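PDB 6ZXU: oxidoreductase, NAD-binding/iron-sulfur cluster-binding protein from Nitratireductor pacificus pht-3B, which is a catabolic reductive dehalogenase that binds cobalamin and two [4Fe-4S] clusters, and probably removes halogens from organohalide substrates. Local coordinates for residues A[383-392]-A[459-467]; A[419-430]-A[513-524]. All blocks are in the same frame, centred on the assembly; numbering follows the deposited sequence.

Interaction 1: residues A[383-392]-A[459-467]; sequences IKALGYYLGA and IAGVMAAHC
With CG anti to its carbonyl carbon (chi1 -72°) and a bend at the thioether (chi3 78°), M463 reaches across to helix 376-390 and lodges as a knob in the hole formed by I383, L386, G387 and L390. Its SD passes G387 CA at 3.7 Å, and the bare glycine leaves room for the CE methyl beside it, which ends 3.3 Å from the carbonyl O of I383. L386, whose CG lies anti to its backbone N, meets the methionine tip to tip, CD2 to M463 CG at 3.8 Å. L390 slides past M463 in the opposite direction; its CD1 presses on M463 CG at 3.5 Å, a close fit for two carbons, and rests on V462 CG1 as well. M463 makes the one clear knob-into-hole contact between two helices that run roughly antiparallel, their segment axes 10.1 Å apart at 143°, and both helices lie against the sheet containing strands 422-429 and 514-521. Helix 376-390 closes in a Schellman motif with G391 at positive phi, and I459 packs on this turn, its CG1 3.5 Å from L390 O and its CD1 3.6 Å from G391 C. That same carbonyl of L390 accepts a hydrogen bond from R175. At the far end of the interface, I383 CD1 approaches C467 SG at 4.2 Å.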
loop_
_atom_site.group_PDB
_atom_site.type_symbol
_atom_site.label_atom_id
_atom_site.label_comp_id
_atom_site.label_asym_id
_atom_site.label_seq_id
_atom_site.Cartn_x
_atom_site.Cartn_y
_atom_site.Cartn_z
ATOM N N ILE A 383 11.903 -14.067 7.853
ATOM C CA ILE A 383 10.819 -13.128 7.986
ATOM C C ILE A 383 10.829 -12.131 6.813
ATOM O O ILE A 383 9.794 -11.869 6.233
ATOM C CB ILE A 383 10.926 -12.415 9.358
ATOM C CG1 ILE A 383 10.457 -13.331 10.501
ATOM C CG2 ILE A 383 10.090 -11.140 9.390
ATOM C CD1 ILE A 383 8.996 -13.691 10.468
ATOM N N LYS A 384 11.974 -11.624 6.445
ATOM C CA LYS A 384 12.082 -10.796 5.275
ATOM C C LYS A 384 11.674 -11.503 3.978
ATOM O O LYS A 384 10.841 -11.002 3.248
ATOM C CB LYS A 384 13.443 -10.161 5.148
ATOM C CG LYS A 384 13.776 -9.254 6.291
ATOM C CD LYS A 384 15.143 -8.625 6.117
ATOM C CE LYS A 384 15.445 -7.696 7.256
ATOM N NZ LYS A 384 16.737 -7.046 7.014
ATOM N N ALA A 385 12.194 -12.680 3.739
ATOM C CA ALA A 385 11.825 -13.476 2.585
ATOM C C ALA A 385 10.304 -13.722 2.578
ATOM O O ALA A 385 9.657 -13.638 1.493
ATOM C CB ALA A 385 12.569 -14.815 2.598
ATOM N N LEU A 386 9.730 -13.986 3.721
ATOM C CA LEU A 386 8.332 -14.222 3.850
ATOM C C LEU A 386 7.537 -12.999 3.470
ATOM O O LEU A 386 6.592 -13.073 2.644
ATOM C CB LEU A 386 8.001 -14.692 5.243
ATOM C CG LEU A 386 6.584 -15.043 5.549
ATOM C CD1 LEU A 386 6.122 -16.121 4.567
ATOM C CD2 LEU A 386 6.334 -15.511 6.984
ATOM N N GLY A 387 7.925 -11.850 3.957
ATOM C CA GLY A 387 7.213 -10.596 3.578
ATOM C C GLY A 387 7.306 -10.315 2.080
ATOM O O GLY A 387 6.300 -9.969 1.485
ATOM N N TYR A 388 8.455 -10.549 1.454
ATOM C CA TYR A 388 8.622 -10.282 0.004
ATOM C C TYR A 388 7.813 -11.255 -0.834
ATOM O O TYR A 388 7.069 -10.861 -1.724
ATOM C CB TYR A 388 10.087 -10.234 -0.384
ATOM C CG TYR A 388 10.811 -9.070 0.262
ATOM C CD1 TYR A 388 10.408 -7.734 0.023
ATOM C CD2 TYR A 388 11.897 -9.261 1.062
ATOM C CE1 TYR A 388 11.046 -6.690 0.623
ATOM C CE2 TYR A 388 12.582 -8.182 1.657
ATOM C CZ TYR A 388 12.147 -6.916 1.444
ATOM O OH TYR A 388 12.790 -5.823 2.009
ATOM N N TYR A 389 7.769 -12.500 -0.388
ATOM C CA TYR A 389 6.948 -13.518 -1.012
ATOM C C TYR A 389 5.491 -13.174 -1.048
ATOM O O TYR A 389 4.785 -13.481 -2.014
ATOM C CB TYR A 389 7.132 -14.869 -0.249
ATOM C CG TYR A 389 6.228 -15.972 -0.655
ATOM C CD1 TYR A 389 6.298 -16.583 -1.935
ATOM C CD2 TYR A 389 5.324 -16.488 0.238
ATOM C CE1 TYR A 389 5.491 -17.683 -2.268
ATOM C CE2 TYR A 389 4.542 -17.594 -0.082
ATOM C CZ TYR A 389 4.640 -18.171 -1.355
ATOM O OH TYR A 389 3.834 -19.228 -1.620
ATOM N N LEU A 390 5.009 -12.587 0.031
ATOM C CA LEU A 390 3.605 -12.277 0.161
ATOM C C LEU A 390 3.262 -10.966 -0.469
ATOM O O LEU A 390 2.090 -10.655 -0.653
ATOM C CB LEU A 390 3.193 -12.264 1.660
ATOM C CG LEU A 390 3.275 -13.597 2.407
ATOM C CD1 LEU A 390 3.152 -13.381 3.896
ATOM C CD2 LEU A 390 2.127 -14.468 1.902
ATOM N N GLY A 391 4.243 -10.168 -0.809
ATOM C CA GLY A 391 3.991 -8.918 -1.589
ATOM C C GLY A 391 4.449 -7.608 -0.989
ATOM O O GLY A 391 4.086 -6.546 -1.488
ATOM N N ALA A 392 5.197 -7.641 0.121
ATOM C CA ALA A 392 5.722 -6.381 0.665
ATOM C C ALA A 392 6.719 -5.738 -0.283
ATOM O O ALA A 392 7.422 -6.415 -1.005
ATOM C CB ALA A 392 6.352 -6.634 2.035
ATOM N N ILE A 459 -0.983 -9.191 4.461
ATOM C CA ILE A 459 0.360 -9.732 4.537
ATOM C C ILE A 459 0.810 -9.919 5.987
ATOM O O ILE A 459 1.308 -10.986 6.376
ATOM C CB ILE A 459 1.387 -8.818 3.762
ATOM C CG1 ILE A 459 1.072 -8.909 2.239
ATOM C CG2 ILE A 459 2.837 -9.175 4.137
ATOM C CD1 ILE A 459 1.763 -7.815 1.473
ATOM N N ALA A 460 0.549 -8.922 6.808
ATOM C CA ALA A 460 0.961 -8.986 8.187
ATOM C C ALA A 460 0.078 -9.937 8.992
ATOM O O ALA A 460 0.560 -10.501 9.945
ATOM C CB ALA A 460 0.961 -7.591 8.858
ATOM N N GLY A 461 -1.169 -10.070 8.637
ATOM C CA GLY A 461 -2.054 -11.031 9.288
ATOM C C GLY A 461 -1.557 -12.424 9.079
ATOM O O GLY A 461 -1.499 -13.223 9.999
ATOM N N VAL A 462 -1.172 -12.737 7.847
ATOM C CA VAL A 462 -0.625 -14.059 7.506
ATOM C C VAL A 462 0.683 -14.291 8.252
ATOM O O VAL A 462 0.914 -15.356 8.824
ATOM C CB VAL A 462 -0.442 -14.196 5.975
ATOM C CG1 VAL A 462 0.417 -15.377 5.680
ATOM C CG2 VAL A 462 -1.769 -14.403 5.317
ATOM N N MET A 463 1.565 -13.308 8.268
ATOM C CA MET A 463 2.879 -13.455 8.875
ATOM C C MET A 463 2.789 -13.652 10.378
ATOM O O MET A 463 3.475 -14.508 10.932
ATOM C CB MET A 463 3.768 -12.274 8.529
ATOM C CG MET A 463 4.210 -12.320 7.052
ATOM S SD MET A 463 5.103 -10.837 6.578
ATOM C CE MET A 463 6.713 -11.161 7.293
ATOM N N ALA A 464 2.007 -12.852 11.046
ATOM C CA ALA A 464 1.780 -12.998 12.462
ATOM C C ALA A 464 1.153 -14.356 12.787
ATOM O O ALA A 464 1.528 -14.992 13.776
ATOM C CB ALA A 464 0.931 -11.878 12.979
ATOM N N ALA A 465 0.242 -14.836 11.947
ATOM C CA ALA A 465 -0.365 -16.190 12.149
ATOM C C ALA A 465 0.656 -17.266 12.046
ATOM O O ALA A 465 0.649 -18.226 12.842
ATOM C CB ALA A 465 -1.472 -16.454 11.163
ATOM N N HIS A 466 1.662 -17.098 11.186
ATOM C CA HIS A 466 2.721 -18.059 11.090
ATOM C C HIS A 466 3.620 -18.065 12.280
ATOM O O HIS A 466 4.024 -19.109 12.787
ATOM C CB HIS A 466 3.548 -17.894 9.783
ATOM C CG HIS A 466 4.482 -19.035 9.523
ATOM N ND1 HIS A 466 4.047 -20.338 9.353
ATOM C CD2 HIS A 466 5.817 -19.063 9.384
ATOM C CE1 HIS A 466 5.085 -21.119 9.162
ATOM N NE2 HIS A 466 6.176 -20.372 9.180
ATOM N N CYS A 467 3.925 -16.895 12.787
ATOM C CA CYS A 467 4.664 -16.810 14.049
ATOM C C CYS A 467 3.930 -17.575 15.181
ATOM O O CYS A 467 4.574 -18.235 15.944
ATOM C CB CYS A 467 4.879 -15.325 14.482
ATOM S SG CYS A 467 6.112 -14.488 13.467
#

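Interaction 2: residues A[419-430]-A[513-524]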
loop_
_atom_site.group_PDB
_atom_site.type_symbol
_atom_site.label_atom_id
_atom_site.label_comp_id
_atom_site.label_asym_id
_atom_site.label_seq_id
_atom_site.Cartn_x
_atom_site.Cartn_y
_atom_site.Cartn_z
ATOM N N TYR A 419 3.612 -5.639 25.102
ATOM C CA TYR A 419 3.567 -7.064 25.222
ATOM C C TYR A 419 4.506 -7.874 24.358
ATOM O O TYR A 419 4.703 -9.048 24.633
ATOM C CB TYR A 419 2.101 -7.541 25.098
ATOM C CG TYR A 419 1.335 -6.878 23.962
ATOM C CD1 TYR A 419 1.571 -7.233 22.661
ATOM C CD2 TYR A 419 0.375 -5.927 24.229
ATOM C CE1 TYR A 419 0.878 -6.627 21.600
ATOM C CE2 TYR A 419 -0.329 -5.327 23.230
ATOM C CZ TYR A 419 -0.057 -5.672 21.886
ATOM O OH TYR A 419 -0.825 -5.113 20.869
ATOM N N HIS A 420 5.113 -7.320 23.288
ATOM C CA HIS A 420 5.980 -8.047 22.434
ATOM C C HIS A 420 7.339 -7.333 22.330
ATOM O O HIS A 420 7.434 -6.141 22.437
ATOM C CB HIS A 420 5.440 -8.177 21.020
ATOM C CG HIS A 420 4.261 -9.052 20.891
ATOM N ND1 HIS A 420 3.211 -8.762 20.062
ATOM C CD2 HIS A 420 3.922 -10.196 21.535
ATOM C CE1 HIS A 420 2.277 -9.692 20.195
ATOM N NE2 HIS A 420 2.696 -10.566 21.087
ATOM N N ASP A 421 8.353 -8.101 22.010
ATOM C CA ASP A 421 9.742 -7.635 21.939
ATOM C C ASP A 421 10.186 -6.997 20.660
ATOM O O ASP A 421 11.080 -6.205 20.677
ATOM C CB ASP A 421 10.634 -8.848 22.175
ATOM C CG ASP A 421 10.598 -9.362 23.676
ATOM O OD1 ASP A 421 10.253 -8.559 24.567
ATOM O OD2 ASP A 421 10.870 -10.592 23.892
ATOM N N TYR A 422 9.611 -7.420 19.524
ATOM C CA TYR A 422 10.073 -6.987 18.222
ATOM C C TYR A 422 8.933 -6.447 17.370
ATOM O O TYR A 422 7.793 -6.822 17.551
ATOM C CB TYR A 422 10.738 -8.137 17.462
ATOM C CG TYR A 422 11.934 -8.726 18.127
ATOM C CD1 TYR A 422 13.167 -8.071 18.058
ATOM C CD2 TYR A 422 11.812 -9.853 18.965
ATOM C CE1 TYR A 422 14.269 -8.550 18.722
ATOM C CE2 TYR A 422 12.906 -10.336 19.643
ATOM C CZ TYR A 422 14.110 -9.694 19.504
ATOM O OH TYR A 422 15.204 -10.152 20.130
ATOM N N ALA A 423 9.282 -5.561 16.450
ATOM C CA ALA A 423 8.332 -5.004 15.466
ATOM C C ALA A 423 8.862 -5.334 14.098
ATOM O O ALA A 423 10.036 -5.067 13.786
ATOM C CB ALA A 423 8.204 -3.492 15.605
ATOM N N VAL A 424 8.053 -6.016 13.318
ATOM C CA VAL A 424 8.325 -6.241 11.901
ATOM C C VAL A 424 7.505 -5.195 11.129
ATOM O O VAL A 424 6.309 -5.074 11.281
ATOM C CB VAL A 424 7.937 -7.634 11.454
ATOM C CG1 VAL A 424 8.306 -7.860 9.968
ATOM C CG2 VAL A 424 8.650 -8.633 12.358
ATOM N N VAL A 425 8.226 -4.352 10.389
ATOM C CA VAL A 425 7.663 -3.217 9.706
ATOM C C VAL A 425 7.767 -3.486 8.208
ATOM O O VAL A 425 8.837 -3.800 7.661
ATOM C CB VAL A 425 8.443 -1.938 10.017
ATOM C CG1 VAL A 425 7.743 -0.714 9.462
ATOM C CG2 VAL A 425 8.596 -1.807 11.512
ATOM N N MET A 426 6.642 -3.302 7.529
ATOM C CA MET A 426 6.599 -3.471 6.067
ATOM C C MET A 426 5.982 -2.273 5.417
ATOM O O MET A 426 5.104 -1.652 5.971
ATOM C CB MET A 426 5.870 -4.702 5.705
ATOM C CG MET A 426 6.649 -5.884 6.171
ATOM S SD MET A 426 5.837 -7.471 6.050
ATOM C CE MET A 426 4.519 -7.207 7.265
ATOM N N LEU A 427 6.546 -1.879 4.289
ATOM C CA LEU A 427 6.049 -0.758 3.492
ATOM C C LEU A 427 5.382 -1.302 2.217
ATOM O O LEU A 427 5.927 -2.173 1.568
ATOM C CB LEU A 427 7.118 0.194 3.170
ATOM C CG LEU A 427 7.959 0.868 4.241
ATOM C CD1 LEU A 427 8.923 1.881 3.527
ATOM C CD2 LEU A 427 7.113 1.605 5.242
ATOM N N ILE A 428 4.243 -0.756 1.908
ATOM C CA ILE A 428 3.482 -1.007 0.677
ATOM C C ILE A 428 3.465 0.305 -0.108
ATOM O O ILE A 428 3.003 1.317 0.413
ATOM C CB ILE A 428 2.062 -1.476 0.989
ATOM C CG1 ILE A 428 2.030 -2.664 1.950
ATOM C CG2 ILE A 428 1.337 -1.797 -0.305
ATOM C CD1 ILE A 428 2.674 -3.890 1.329
ATOM N N ASP A 429 3.945 0.247 -1.327
ATOM C CA ASP A 429 4.002 1.372 -2.253
ATOM C C ASP A 429 2.553 1.760 -2.595
ATOM O O ASP A 429 1.750 0.922 -2.989
ATOM C CB ASP A 429 4.807 1.018 -3.505
ATOM C CG ASP A 429 5.051 2.195 -4.410
ATOM O OD1 ASP A 429 4.283 3.227 -4.337
ATOM O OD2 ASP A 429 5.957 2.073 -5.274
ATOM N N GLN A 430 2.198 3.018 -2.371
ATOM C CA GLN A 430 0.856 3.488 -2.698
ATOM C C GLN A 430 0.534 3.555 -4.223
ATOM O O GLN A 430 -0.665 3.547 -4.566
ATOM C CB GLN A 430 0.545 4.827 -2.106
ATOM C CG GLN A 430 0.232 4.740 -0.619
ATOM C CD GLN A 430 -0.646 5.906 -0.124
ATOM O OE1 GLN A 430 -1.591 6.317 -0.774
ATOM N NE2 GLN A 430 -0.297 6.419 1.066
ATOM N N ARG A 513 5.861 7.711 -0.611
ATOM C CA ARG A 513 4.734 7.080 -1.287
ATOM C C ARG A 513 4.394 5.714 -0.695
ATOM O O ARG A 513 4.400 4.734 -1.356
ATOM C CB ARG A 513 5.080 6.982 -2.765
ATOM C CG ARG A 513 3.942 6.855 -3.665
ATOM C CD ARG A 513 4.382 6.681 -5.083
ATOM N NE ARG A 513 5.327 5.605 -5.215
ATOM C CZ ARG A 513 6.548 5.685 -5.652
ATOM N NH1 ARG A 513 7.039 6.811 -6.087
ATOM N NH2 ARG A 513 7.287 4.594 -5.746
ATOM N N SER A 514 4.124 5.633 0.561
ATOM C CA SER A 514 4.001 4.325 1.222
ATOM C C SER A 514 2.987 4.337 2.339
ATOM O O SER A 514 2.571 5.452 2.806
ATOM C CB SER A 514 5.336 3.938 1.852
ATOM O OG SER A 514 5.476 4.675 3.009
ATOM N N LYS A 515 2.406 3.146 2.605
ATOM C CA LYS A 515 1.735 2.903 3.831
ATOM C C LYS A 515 2.523 1.786 4.496
ATOM O O LYS A 515 3.058 0.938 3.848
ATOM C CB LYS A 515 0.227 2.529 3.734
ATOM C CG LYS A 515 -0.721 3.626 3.235
ATOM C CD LYS A 515 -0.876 4.751 4.269
ATOM C CE LYS A 515 -2.052 5.560 3.966
ATOM N NZ LYS A 515 -2.329 6.515 5.086
ATOM N N SER A 516 2.651 1.895 5.812
ATOM C CA SER A 516 3.310 0.881 6.594
ATOM C C SER A 516 2.229 0.002 7.198
ATOM O O SER A 516 1.117 0.406 7.445
ATOM C CB SER A 516 4.151 1.499 7.710
ATOM O OG SER A 516 3.350 2.324 8.518
ATOM N N ILE A 517 2.627 -1.232 7.449
ATOM C CA ILE A 517 1.951 -2.139 8.377
ATOM C C ILE A 517 3.044 -2.640 9.332
ATOM O O ILE A 517 4.199 -2.814 8.958
ATOM C CB ILE A 517 1.253 -3.283 7.581
ATOM C CG1 ILE A 517 0.399 -4.198 8.467
ATOM C CG2 ILE A 517 2.279 -4.130 6.824
ATOM C CD1 ILE A 517 -0.857 -3.638 8.939
ATOM N N VAL A 518 2.670 -2.837 10.564
ATOM C CA VAL A 518 3.525 -3.382 11.609
ATOM C C VAL A 518 2.861 -4.603 12.224
ATOM O O VAL A 518 1.651 -4.648 12.411
ATOM C CB VAL A 518 3.807 -2.360 12.714
ATOM C CG1 VAL A 518 4.687 -2.955 13.765
ATOM C CG2 VAL A 518 4.450 -1.132 12.173
ATOM N N PHE A 519 3.631 -5.683 12.409
ATOM C CA PHE A 519 3.223 -6.675 13.376
ATOM C C PHE A 519 4.302 -6.856 14.385
ATOM O O PHE A 519 5.482 -6.854 14.052
ATOM C CB PHE A 519 2.767 -8.036 12.806
ATOM C CG PHE A 519 3.848 -8.893 12.312
ATOM C CD1 PHE A 519 4.242 -8.832 10.963
ATOM C CD2 PHE A 519 4.391 -9.888 13.125
ATOM C CE1 PHE A 519 5.219 -9.666 10.481
ATOM C CE2 PHE A 519 5.400 -10.709 12.633
ATOM C CZ PHE A 519 5.811 -10.590 11.330
ATOM N N THR A 520 3.867 -6.956 15.639
ATOM C CA THR A 520 4.790 -7.210 16.747
ATOM C C THR A 520 4.857 -8.706 17.024
ATOM O O THR A 520 3.910 -9.433 16.739
ATOM C CB THR A 520 4.402 -6.425 17.970
ATOM O OG1 THR A 520 3.033 -6.654 18.314
ATOM C CG2 THR A 520 4.603 -4.894 17.682
ATOM N N THR A 521 5.976 -9.144 17.565
ATOM C CA THR A 521 6.186 -10.533 17.856
ATOM C C THR A 521 7.253 -10.733 18.906
ATOM O O THR A 521 8.094 -9.894 19.122
ATOM C CB THR A 521 6.516 -11.320 16.573
ATOM O OG1 THR A 521 6.558 -12.742 16.822
ATOM C CG2 THR A 521 7.774 -10.878 15.875
ATOM N N ASP A 522 7.279 -11.968 19.462
ATOM C CA ASP A 522 8.399 -12.451 20.298
ATOM C C ASP A 522 9.417 -13.310 19.574
ATOM O O ASP A 522 10.457 -13.640 20.156
ATOM C CB ASP A 522 7.844 -13.214 21.535
ATOM C CG ASP A 522 7.142 -12.297 22.506
ATOM O OD1 ASP A 522 7.562 -11.068 22.643
ATOM O OD2 ASP A 522 6.135 -12.806 23.095
ATOM N N LEU A 523 9.213 -13.633 18.292
ATOM C CA LEU A 523 10.225 -14.373 17.561
ATOM C C LEU A 523 11.555 -13.687 17.567
ATOM O O LEU A 523 11.673 -12.551 17.150
ATOM C CB LEU A 523 9.795 -14.589 16.134
ATOM C CG LEU A 523 10.740 -15.357 15.265
ATOM C CD1 LEU A 523 10.725 -16.825 15.689
ATOM C CD2 LEU A 523 10.373 -15.222 13.789
ATOM N N PRO A 524 12.612 -14.338 18.071
ATOM C CA PRO A 524 13.945 -13.672 18.107
ATOM C C PRO A 524 14.536 -13.429 16.738
ATOM O O PRO A 524 14.664 -14.378 15.956
ATOM C CB PRO A 524 14.848 -14.663 18.934
ATOM C CG PRO A 524 13.854 -15.420 19.735
ATOM C CD PRO A 524 12.605 -15.574 18.872
HETATM O O HOH W 1 11.802 -12.610 22.201
#
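Two central strands of a four-stranded antiparallel sheet pair here, 422-429 with 514-521, and strands 394-399 and 474-477 flank them. Eight backbone hydrogen bonds join Y422 with T521, V424 with F519, M426 with I517 and I428 with K515. On the face carrying these residues, the F519 ring lies against V424 in a CH-pi contact: V424 CB stands 3.5 Å above the ring plane, offset toward the rim. The methyl CE of M426 comes to the edge of the same ring, 4.0 Å from F519 CD1. Beyond the strand end H420 is held from several sides. Its ND1 shares a nearly straight hydrogen bond (177°) of 2.7 Å with T520 OG1, in the ring plane; T521 CA covers one face, Y419 the other, and NE2 bonds to S473. D522 OD1 accepts from D421 N at 3.1 Å, while a water bridges D421 OD2 and D522 O; K363 forms a salt bridge to D522 OD2. At the opposite end R513 grips D429 side-on, NE to OD1 at 2.7 Å on its syn side and NH2 to OD2 at 2.9 Å from above the carboxylate plane; the carboxylate and guanidinium planes are 26° apart. Q430 N donates to R513 O, and its NE2 makes a long, weak hydrogen bond to S514 O (3.5 Å). K515 NZ, S514 OG and S516 O all hydrogen-bond cobalamin. The two-nitrogen salt bridge restricts rotation of both groups and probably helps position the neighbouring cofactor-binding residues, while K363 and the bridging water probably ease the closeness of D421 OD2 and D522 OD1, 3.6 Å apart.

Overall arrangement
From the N terminus the chain runs first through 383-392 at the end of helix 376-390, then strand 422-429, helix 445-469 and finally strand 514-521. Interaction 1 closes a loop of 66 residues when 459-467 returns to 383-392; interaction 2 closes one of 82 residues when 513-524 returns to 419-430. Their segments alternate, so the two closures cross. The helix pair packs on the sheet: M463 SD meets M426 SD at 3.5 Å, A460 CB touches I517 CG1, and I383 CG2 reaches V424 CG1. Together they tie the helical layer to a sheet whose end at Q430 and S514-S516 lines the cobalamin pocket.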